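TraI domain-containing protein (Salmonella typhi, PDB 2IPQ) is of unknown function but probably takes part in conjugal DNA transfer, this chain being the C-terminal domain of a putative TraI-like nickase/helicase. Local coordinates at residues A[89-95]-A[106-112]; A[33-37]-A[125-131]. Residue numbers count along the deposited sequence, not the author numbering.

Contact 1 of 2, residues A[89-95]-A[106-112]; sequences RFWQCCL and KKLTGYL
Trp-91 lays one face of its indole over Leu-112: CD1 of Leu-112 sits 3.8 Å from the centroid of the Trp-91 five-membered ring, 18° off its normal, a CH-pi contact made with both side chains at chi1 m. Strands 91-95 and 106-112 are extended, Gly-110 almost fully stretched (171/-164), and run antiparallel, their axes 4.6 Å apart at closest and 146° between directions. Trp-91 with Gly-110, Cys-93 with Leu-108 and Leu-95 with Lys-106 are hydrogen-bonded pairs. Their bonds are Trp-91 N to Gly-110 O 3.0 Å and Gly-110 N to Trp-91 O 3.1 Å, Cys-93 N to Leu-108 O and Leu-108 N to Cys-93 O both 2.8 Å, then Leu-95 N to Lys-106 O 2.6 Å and Lys-106 N to Leu-95 O 2.8 Å. Gln-92 with Thr-109 and Cys-94 with Lys-107 form the non-hydrogen-bonded pairs between. On the Trp-91 face, Leu-95 CB meets Leu-108 CD1 at 3.9 Å. Before the ladder, Phe-90 CE1 lies 3.6 Å from Tyr-111 CZ, over the tyrosine ring, with the planes at 41°; Tyr-111 OH turns to Glu-77, which also pairs with Arg-89. A water bridges Arg-89 O (2.7 Å) and Leu-112 N (3.0 Å) where the strands part. This is an inner beta hairpin of a five-stranded antiparallel sheet, with 39-43 beside 105-114 and 131-133 beside 91-96.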
ATOM      1  N   ARG A  89      11.326  -2.894  -7.018  1.00 48.17           N
ATOM      2  CA  ARG A  89      10.450  -1.951  -6.298  1.00 48.97           C
ATOM      3  C   ARG A  89       9.032  -2.447  -6.204  1.00 44.45           C
ATOM      4  O   ARG A  89       8.259  -1.947  -5.384  1.00 44.49           O
ATOM      5  CB  ARG A  89      10.486  -0.544  -6.923  1.00 48.58           C
ATOM      6  CG  ARG A  89      10.104  -0.502  -8.383  1.00 55.32           C
ATOM      7  CD  ARG A  89      10.508   0.812  -9.028  1.00 67.17           C
ATOM      8  NE  ARG A  89       9.431   1.395  -9.829  1.00 75.62           N
ATOM      9  CZ  ARG A  89       9.378   1.337 -11.156  1.00 80.93           C
ATOM     10  NH1 ARG A  89      10.337   0.717 -11.838  1.00 78.77           N
ATOM     11  NH2 ARG A  89       8.363   1.895 -11.806  1.00 82.68           N
ATOM     12  N   PHE A  90       8.702  -3.443  -7.035  1.00 44.45           N
ATOM     13  CA  PHE A  90       7.367  -4.060  -7.060  1.00 45.68           C
ATOM     14  C   PHE A  90       7.385  -5.516  -6.626  1.00 45.81           C
ATOM     15  O   PHE A  90       8.197  -6.293  -7.100  1.00 47.65           O
ATOM     16  CB  PHE A  90       6.741  -3.952  -8.466  1.00 44.40           C
ATOM     17  CG  PHE A  90       6.448  -2.550  -8.886  1.00 46.69           C
ATOM     18  CD1 PHE A  90       5.468  -1.821  -8.247  1.00 47.59           C
ATOM     19  CD2 PHE A  90       7.169  -1.942  -9.919  1.00 48.97           C
ATOM     20  CE1 PHE A  90       5.197  -0.503  -8.620  1.00 49.62           C
ATOM     21  CE2 PHE A  90       6.900  -0.622 -10.298  1.00 49.57           C
ATOM     22  CZ  PHE A  90       5.902   0.095  -9.641  1.00 47.39           C
ATOM     23  N   TRP A  91       6.467  -5.897  -5.741  1.00 45.62           N
ATOM     24  CA  TRP A  91       6.258  -7.300  -5.427  1.00 45.58           C
ATOM     25  C   TRP A  91       4.882  -7.780  -5.922  1.00 49.35           C
ATOM     26  O   TRP A  91       3.883  -7.024  -5.917  1.00 48.01           O
ATOM     27  CB  TRP A  91       6.373  -7.522  -3.910  1.00 46.70           C
ATOM     28  CG  TRP A  91       7.787  -7.636  -3.401  1.00 40.28           C
ATOM     29  CD1 TRP A  91       8.450  -8.790  -3.070  1.00 40.40           C
ATOM     30  CD2 TRP A  91       8.710  -6.556  -3.159  1.00 44.56           C
ATOM     31  NE1 TRP A  91       9.733  -8.495  -2.652  1.00 46.32           N
ATOM     32  CE2 TRP A  91       9.918  -7.135  -2.695  1.00 45.34           C
ATOM     33  CE3 TRP A  91       8.636  -5.162  -3.298  1.00 42.97           C
ATOM     34  CZ2 TRP A  91      11.044  -6.364  -2.365  1.00 46.65           C
ATOM     35  CZ3 TRP A  91       9.755  -4.402  -2.978  1.00 46.20           C
ATOM     36  CH2 TRP A  91      10.941  -5.005  -2.510  1.00 44.24           C
ATOM     37  N   GLN A  92       4.822  -9.036  -6.357  0.70 48.51           N
ATOM     38  CA  GLN A  92       3.537  -9.664  -6.609  0.70 48.94           C
ATOM     39  C   GLN A  92       2.985 -10.352  -5.394  0.70 47.41           C
ATOM     40  O   GLN A  92       3.730 -10.878  -4.560  0.70 47.31           O
ATOM     41  CB  GLN A  92       3.644 -10.687  -7.720  0.70 49.74           C
ATOM     42  CG  GLN A  92       3.783 -10.058  -9.064  0.70 56.93           C
ATOM     43  CD  GLN A  92       4.680 -10.869  -9.933  0.70 61.22           C
ATOM     44  OE1 GLN A  92       4.324 -11.986 -10.335  0.70 60.56           O
ATOM     45  NE2 GLN A  92       5.868 -10.329 -10.225  0.70 56.15           N
ATOM     46  N   CYS A  93       1.664 -10.358  -5.309  1.00 46.48           N
ATOM     47  CA  CYS A  93       0.976 -10.974  -4.190  1.00 47.58           C
ATOM     48  C   CYS A  93      -0.239 -11.654  -4.762  1.00 47.97           C
ATOM     49  O   CYS A  93      -0.739 -11.246  -5.818  1.00 48.07           O
ATOM     50  CB  CYS A  93       0.515  -9.902  -3.211  1.00 48.67           C
ATOM     51  SG  CYS A  93       1.902  -9.003  -2.452  1.00 62.81           S
ATOM     52  N   CYS A  94      -0.696 -12.688  -4.073  1.00 46.80           N
ATOM     53  CA  CYS A  94      -1.972 -13.295  -4.353  1.00 48.84           C
ATOM     54  C   CYS A  94      -2.928 -12.786  -3.294  1.00 47.67           C
ATOM     55  O   CYS A  94      -2.661 -12.917  -2.100  1.00 45.02           O
ATOM     56  CB  CYS A  94      -1.890 -14.829  -4.223  1.00 49.58           C
ATOM     57  SG  CYS A  94      -0.764 -15.584  -5.385  1.00 54.15           S
ATOM     58  N   LEU A  95      -4.044 -12.217  -3.717  1.00 47.54           N
ATOM     59  CA  LEU A  95      -5.080 -11.893  -2.733  1.00 47.10           C
ATOM     60  C   LEU A  95      -6.196 -12.898  -2.760  1.00 44.87           C
ATOM     61  O   LEU A  95      -6.914 -12.977  -3.750  1.00 46.40           O
ATOM     62  CB  LEU A  95      -5.620 -10.483  -2.967  1.00 45.24           C
ATOM     63  CG  LEU A  95      -6.792 -10.037  -2.097  1.00 49.49           C
ATOM     64  CD1 LEU A  95      -6.304  -9.686  -0.693  1.00 47.51           C
ATOM     65  CD2 LEU A  95      -7.487  -8.858  -2.751  1.00 51.50           C
ATOM     66  N   LYS A 106      -6.883 -13.132  -6.540  1.00 45.61           N
ATOM     67  CA  LYS A 106      -6.542 -12.170  -7.549  1.00 48.34           C
ATOM     68  C   LYS A 106      -5.070 -11.859  -7.349  1.00 45.64           C
ATOM     69  O   LYS A 106      -4.564 -11.754  -6.225  1.00 45.40           O
ATOM     70  CB  LYS A 106      -7.438 -10.938  -7.442  1.00 49.68           C
ATOM     71  CG  LYS A 106      -6.773  -9.644  -7.741  1.00 54.83           C
ATOM     72  CD  LYS A 106      -7.732  -8.635  -8.397  1.00 65.04           C
ATOM     73  CE  LYS A 106      -8.806  -8.134  -7.430  1.00 64.01           C
ATOM     74  NZ  LYS A 106      -9.739  -9.239  -7.103  1.00 69.28           N
ATOM     75  N   LYS A 107      -4.378 -11.763  -8.463  1.00 43.32           N
ATOM     76  CA  LYS A 107      -2.971 -11.462  -8.438  1.00 45.00           C
ATOM     77  C   LYS A 107      -2.791  -9.964  -8.503  1.00 45.12           C
ATOM     78  O   LYS A 107      -3.415  -9.297  -9.330  1.00 46.68           O
ATOM     79  CB  LYS A 107      -2.266 -12.158  -9.591  1.00 44.66           C
ATOM     80  CG  LYS A 107      -1.045 -12.890  -9.113  1.00 49.00           C
ATOM     81  CD  LYS A 107      -1.175 -14.327  -9.349  1.00 41.17           C
ATOM     82  CE  LYS A 107      -0.474 -15.107  -8.250  1.00 49.92           C
ATOM     83  NZ  LYS A 107      -1.253 -16.381  -7.976  1.00 50.92           N
ATOM     84  N   LEU A 108      -1.956  -9.434  -7.610  1.00 43.90           N
ATOM     85  CA  LEU A 108      -1.775  -8.009  -7.473  1.00 43.83           C
ATOM     86  C   LEU A 108      -0.274  -7.712  -7.480  1.00 45.78           C
ATOM     87  O   LEU A 108       0.540  -8.589  -7.198  1.00 43.17           O
ATOM     88  CB  LEU A 108      -2.325  -7.556  -6.114  1.00 43.43           C
ATOM     89  CG  LEU A 108      -3.790  -7.720  -5.732  1.00 47.18           C
ATOM     90  CD1 LEU A 108      -3.927  -7.259  -4.275  1.00 47.53           C
ATOM     91  CD2 LEU A 108      -4.668  -6.904  -6.686  1.00 49.32           C
ATOM     92  N   THR A 109       0.075  -6.468  -7.786  1.00 45.25           N
ATOM     93  CA  THR A 109       1.442  -5.970  -7.599  1.00 47.98           C
ATOM     94  C   THR A 109       1.394  -4.618  -6.892  1.00 47.19           C
ATOM     95  O   THR A 109       0.371  -3.933  -6.926  1.00 44.48           O
ATOM     96  CB  THR A 109       2.307  -5.946  -8.923  1.00 47.67           C
ATOM     97  OG1 THR A 109       2.676  -4.626  -9.273  1.00 58.29           O
ATOM     98  CG2 THR A 109       1.603  -6.588 -10.081  1.00 46.37           C
ATOM     99  N   GLY A 110       2.489  -4.253  -6.234  1.00 47.69           N
ATOM    100  CA  GLY A 110       2.555  -2.972  -5.569  1.00 46.51           C
ATOM    101  C   GLY A 110       3.789  -2.866  -4.713  1.00 45.38           C
ATOM    102  O   GLY A 110       4.709  -3.645  -4.838  1.00 43.46           O
ATOM    103  N   TYR A 111       3.771  -1.896  -3.819  1.00 45.41           N
ATOM    104  CA  TYR A 111       4.941  -1.484  -3.078  1.00 45.78           C
ATOM    105  C   TYR A 111       4.922  -2.170  -1.741  1.00 44.73           C
ATOM    106  O   TYR A 111       3.856  -2.464  -1.211  1.00 45.56           O
ATOM    107  CB  TYR A 111       4.868   0.027  -2.863  1.00 46.12           C
ATOM    108  CG  TYR A 111       5.042   0.841  -4.129  1.00 47.66           C
ATOM    109  CD1 TYR A 111       3.947   1.493  -4.734  1.00 50.56           C
ATOM    110  CD2 TYR A 111       6.293   0.965  -4.724  1.00 50.41           C
ATOM    111  CE1 TYR A 111       4.122   2.267  -5.928  1.00 47.19           C
ATOM    112  CE2 TYR A 111       6.480   1.723  -5.896  1.00 49.47           C
ATOM    113  CZ  TYR A 111       5.395   2.367  -6.490  1.00 53.01           C
ATOM    114  OH  TYR A 111       5.607   3.102  -7.644  1.00 50.03           O
ATOM    115  N   LEU A 112       6.099  -2.418  -1.193  1.00 43.54           N
ATOM    116  CA  LEU A 112       6.249  -2.709   0.228  1.00 45.06           C
ATOM    117  C   LEU A 112       6.809  -1.520   0.991  1.00 44.40           C
ATOM    118  O   LEU A 112       7.793  -0.922   0.581  1.00 46.99           O
ATOM    119  CB  LEU A 112       7.186  -3.908   0.421  1.00 45.36           C
ATOM    120  CG  LEU A 112       6.627  -5.274  -0.016  1.00 45.59           C
ATOM    121  CD1 LEU A 112       7.654  -6.292   0.335  1.00 44.15           C
ATOM    122  CD2 LEU A 112       5.366  -5.560   0.702  1.00 41.18           C
TER
HETATM  123  O   HOH W   1       8.372  -1.291  -2.764  1.00 26.98           O

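Contact 2 of 2, residues A[33-37]-A[125-131]; sequences VHLTC and PDDSLFL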
ATOM      1  N   VAL A  33      -4.669  -2.087   0.919  1.00 52.57           N
ATOM      2  CA  VAL A  33      -3.566  -2.075   1.853  1.00 50.87           C
ATOM      3  C   VAL A  33      -3.625  -3.329   2.704  1.00 52.61           C
ATOM      4  O   VAL A  33      -4.693  -3.688   3.240  1.00 50.02           O
ATOM      5  CB  VAL A  33      -3.554  -0.790   2.746  1.00 53.05           C
ATOM      6  CG1 VAL A  33      -2.257  -0.745   3.613  1.00 49.43           C
ATOM      7  CG2 VAL A  33      -3.618   0.504   1.862  1.00 50.20           C
ATOM      8  N   HIS A  34      -2.477  -4.003   2.810  1.00 51.53           N
ATOM      9  CA  HIS A  34      -2.356  -5.224   3.588  1.00 48.43           C
ATOM     10  C   HIS A  34      -1.051  -5.266   4.359  1.00 50.42           C
ATOM     11  O   HIS A  34       0.031  -5.041   3.803  1.00 53.40           O
ATOM     12  CB  HIS A  34      -2.454  -6.418   2.657  1.00 48.04           C
ATOM     13  CG  HIS A  34      -3.837  -6.634   2.139  1.00 52.53           C
ATOM     14  ND1 HIS A  34      -4.741  -7.485   2.756  1.00 50.38           N
ATOM     15  CD2 HIS A  34      -4.484  -6.095   1.075  1.00 49.17           C
ATOM     16  CE1 HIS A  34      -5.884  -7.459   2.091  1.00 48.10           C
ATOM     17  NE2 HIS A  34      -5.754  -6.624   1.070  1.00 56.97           N
ATOM     18  N   LEU A  35      -1.136  -5.550   5.647  1.00 50.66           N
ATOM     19  CA  LEU A  35       0.063  -5.747   6.471  1.00 50.48           C
ATOM     20  C   LEU A  35       0.614  -7.154   6.303  1.00 52.80           C
ATOM     21  O   LEU A  35      -0.160  -8.127   6.281  1.00 52.70           O
ATOM     22  CB  LEU A  35      -0.281  -5.516   7.937  1.00 48.04           C
ATOM     23  CG  LEU A  35      -0.202  -4.036   8.320  1.00 53.85           C
ATOM     24  CD1 LEU A  35      -1.440  -3.300   7.854  1.00 50.54           C
ATOM     25  CD2 LEU A  35       0.054  -3.841   9.813  1.00 54.20           C
ATOM     26  N   THR A  36       1.938  -7.270   6.197  1.00 53.91           N
ATOM     27  CA  THR A  36       2.573  -8.575   6.021  1.00 55.50           C
ATOM     28  C   THR A  36       4.025  -8.629   6.450  1.00 52.80           C
ATOM     29  O   THR A  36       4.858  -7.958   5.880  1.00 54.77           O
ATOM     30  CB  THR A  36       2.542  -9.037   4.557  1.00 57.87           C
ATOM     31  OG1 THR A  36       1.239  -8.787   4.000  1.00 68.24           O
ATOM     32  CG2 THR A  36       2.846 -10.536   4.468  1.00 60.07           C
ATOM     33  N   CYS A  37       4.305  -9.426   7.475  0.50 51.90           N
ATOM     34  CA  CYS A  37       5.673  -9.790   7.871  0.50 50.59           C
ATOM     35  C   CYS A  37       6.657  -8.625   7.931  0.50 49.42           C
ATOM     36  O   CYS A  37       7.787  -8.758   7.459  0.50 48.26           O
ATOM     37  CB  CYS A  37       6.222 -10.876   6.947  0.50 50.12           C
ATOM     38  SG  CYS A  37       5.336 -12.440   7.054  0.50 50.18           S
ATOM     39  N   PRO A 125      -2.268  -2.944  13.486  1.00 51.90           N
ATOM     40  CA  PRO A 125      -3.103  -4.129  13.216  1.00 49.54           C
ATOM     41  C   PRO A 125      -2.308  -5.412  13.031  1.00 46.77           C
ATOM     42  O   PRO A 125      -1.102  -5.375  12.787  1.00 46.71           O
ATOM     43  CB  PRO A 125      -3.833  -3.768  11.910  1.00 48.17           C
ATOM     44  CG  PRO A 125      -3.141  -2.541  11.370  1.00 50.75           C
ATOM     45  CD  PRO A 125      -2.503  -1.852  12.524  1.00 50.16           C
ATOM     46  N   ASP A 126      -2.985  -6.546  13.143  1.00 46.63           N
ATOM     47  CA  ASP A 126      -2.369  -7.822  12.824  1.00 46.59           C
ATOM     48  C   ASP A 126      -2.103  -7.915  11.328  1.00 46.59           C
ATOM     49  O   ASP A 126      -2.541  -7.048  10.568  1.00 44.16           O
ATOM     50  CB  ASP A 126      -3.264  -8.955  13.275  1.00 48.58           C
ATOM     51  CG  ASP A 126      -3.397  -9.007  14.763  1.00 52.67           C
ATOM     52  OD1 ASP A 126      -2.352  -8.992  15.452  1.00 58.73           O
ATOM     53  OD2 ASP A 126      -4.546  -9.051  15.244  1.00 58.76           O
ATOM     54  N   ASP A 127      -1.384  -8.955  10.907  1.00 45.62           N
ATOM     55  CA  ASP A 127      -1.106  -9.166   9.471  1.00 46.56           C
ATOM     56  C   ASP A 127      -2.377  -9.525   8.715  1.00 44.12           C
ATOM     57  O   ASP A 127      -3.356  -9.913   9.329  1.00 42.51           O
ATOM     58  CB  ASP A 127      -0.078 -10.281   9.299  1.00 48.32           C
ATOM     59  CG  ASP A 127       1.345  -9.820   9.587  1.00 54.12           C
ATOM     60  OD1 ASP A 127       1.594  -8.590   9.763  1.00 50.25           O
ATOM     61  OD2 ASP A 127       2.222 -10.712   9.634  1.00 62.48           O
ATOM     62  N   SER A 128      -2.360  -9.394   7.393  1.00 43.83           N
ATOM     63  CA  SER A 128      -3.534  -9.729   6.580  1.00 45.45           C
ATOM     64  C   SER A 128      -3.776 -11.229   6.606  1.00 45.98           C
ATOM     65  O   SER A 128      -2.824 -12.022   6.637  1.00 45.55           O
ATOM     66  CB  SER A 128      -3.336  -9.305   5.123  1.00 43.06           C
ATOM     67  OG  SER A 128      -4.515  -9.568   4.394  1.00 46.68           O
ATOM     68  N   LEU A 129      -5.042 -11.621   6.586  1.00 43.44           N
ATOM     69  CA  LEU A 129      -5.382 -13.052   6.510  1.00 44.45           C
ATOM     70  C   LEU A 129      -5.489 -13.534   5.050  1.00 44.01           C
ATOM     71  O   LEU A 129      -5.596 -14.736   4.781  1.00 46.44           O
ATOM     72  CB  LEU A 129      -6.681 -13.326   7.252  1.00 42.41           C
ATOM     73  CG  LEU A 129      -6.685 -13.224   8.779  1.00 44.23           C
ATOM     74  CD1 LEU A 129      -8.131 -13.445   9.243  1.00 39.59           C
ATOM     75  CD2 LEU A 129      -5.777 -14.282   9.409  1.00 39.26           C
ATOM     76  N   PHE A 130      -5.449 -12.579   4.132  1.00 40.95           N
ATOM     77  CA  PHE A 130      -5.897 -12.756   2.748  1.00 44.79           C
ATOM     78  C   PHE A 130      -4.752 -12.675   1.713  1.00 47.58           C
ATOM     79  O   PHE A 130      -4.822 -13.268   0.627  1.00 48.17           O
ATOM     80  CB  PHE A 130      -6.965 -11.703   2.447  1.00 43.14           C
ATOM     81  CG  PHE A 130      -8.212 -11.855   3.312  1.00 41.41           C
ATOM     82  CD1 PHE A 130      -8.428 -11.028   4.400  1.00 45.32           C
ATOM     83  CD2 PHE A 130      -9.144 -12.823   3.032  1.00 43.29           C
ATOM     84  CE1 PHE A 130      -9.560 -11.170   5.187  1.00 49.22           C
ATOM     85  CE2 PHE A 130     -10.283 -12.968   3.811  1.00 42.68           C
ATOM     86  CZ  PHE A 130     -10.487 -12.144   4.886  1.00 40.68           C
ATOM     87  N   LEU A 131      -3.693 -11.949   2.060  1.00 47.07           N
ATOM     88  CA  LEU A 131      -2.625 -11.668   1.112  1.00 47.89           C
ATOM     89  C   LEU A 131      -1.439 -12.572   1.358  1.00 49.66           C
ATOM     90  O   LEU A 131      -0.994 -12.735   2.493  1.00 50.53           O
ATOM     91  CB  LEU A 131      -2.173 -10.242   1.286  1.00 47.18           C
ATOM     92  CG  LEU A 131      -1.164  -9.739   0.277  1.00 50.36           C
ATOM     93  CD1 LEU A 131      -1.952  -9.114  -0.880  1.00 50.75           C
ATOM     94  CD2 LEU A 131      -0.319  -8.731   0.976  1.00 46.44           C
TER
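Two backbone amides and one side-chain pair supply the hydrogen bonds between 33-37 and 125-131. Ser-128 N donates to Leu-35 O at 2.8 Å, and Cys-37 N reaches Asp-127 OD2 at 3.3 Å, so the carboxylate receives the amide just where strand 33-36 gives way to the turn leading into strand 39-43. His-34 ND1 and Ser-128 OG lie 2.7 Å apart, hydrogen-bonded in the plane of the imidazole, while His-34 NE2 bonds to Ala-31 O. The same Ser-128 OG accepts from Phe-130 N at 3.2 Å, forming an ST turn, and more weakly from Leu-131 N at 3.4 Å; the turn bends the irregular 125-130 chain into the edge strand 131-133. This loop thus runs beside the outermost strand 33-36 of the antiparallel sheet. Apolar packing joins Leu-35 CD2 to Pro-125 CG at 3.8 Å and Leu-131 CD2 to His-34 CB at 3.6 Å. Leu-131 CD2 also makes a van der Waals contact with the hydroxyl Thr-36 OG1 at 3.4 Å.

Overall arrangement
Contacts 1 and 2 have centres about 13 Å apart and both reach the same antiparallel sheet, ordered 33-36, 39-43, 105-114, 91-96, 131-133. Contact 1 joins strands close in sequence, 11 residues apart at their nearest ends, whereas contact 2 brings together parts of the chain 88 residues apart, with the hairpin lying between them in sequence. They meet through side chains: Cys-93 CB packs on Leu-131 CD1 at 3.5 Å, and Leu-95 CD1 touches His-34 NE2 at 3.6 Å and Phe-130 CB at 3.8 Å. The two edge strands, 33-36 and 131-133, which touch directly in contact 2, both pack on the face carrying Cys-93 and Leu-95.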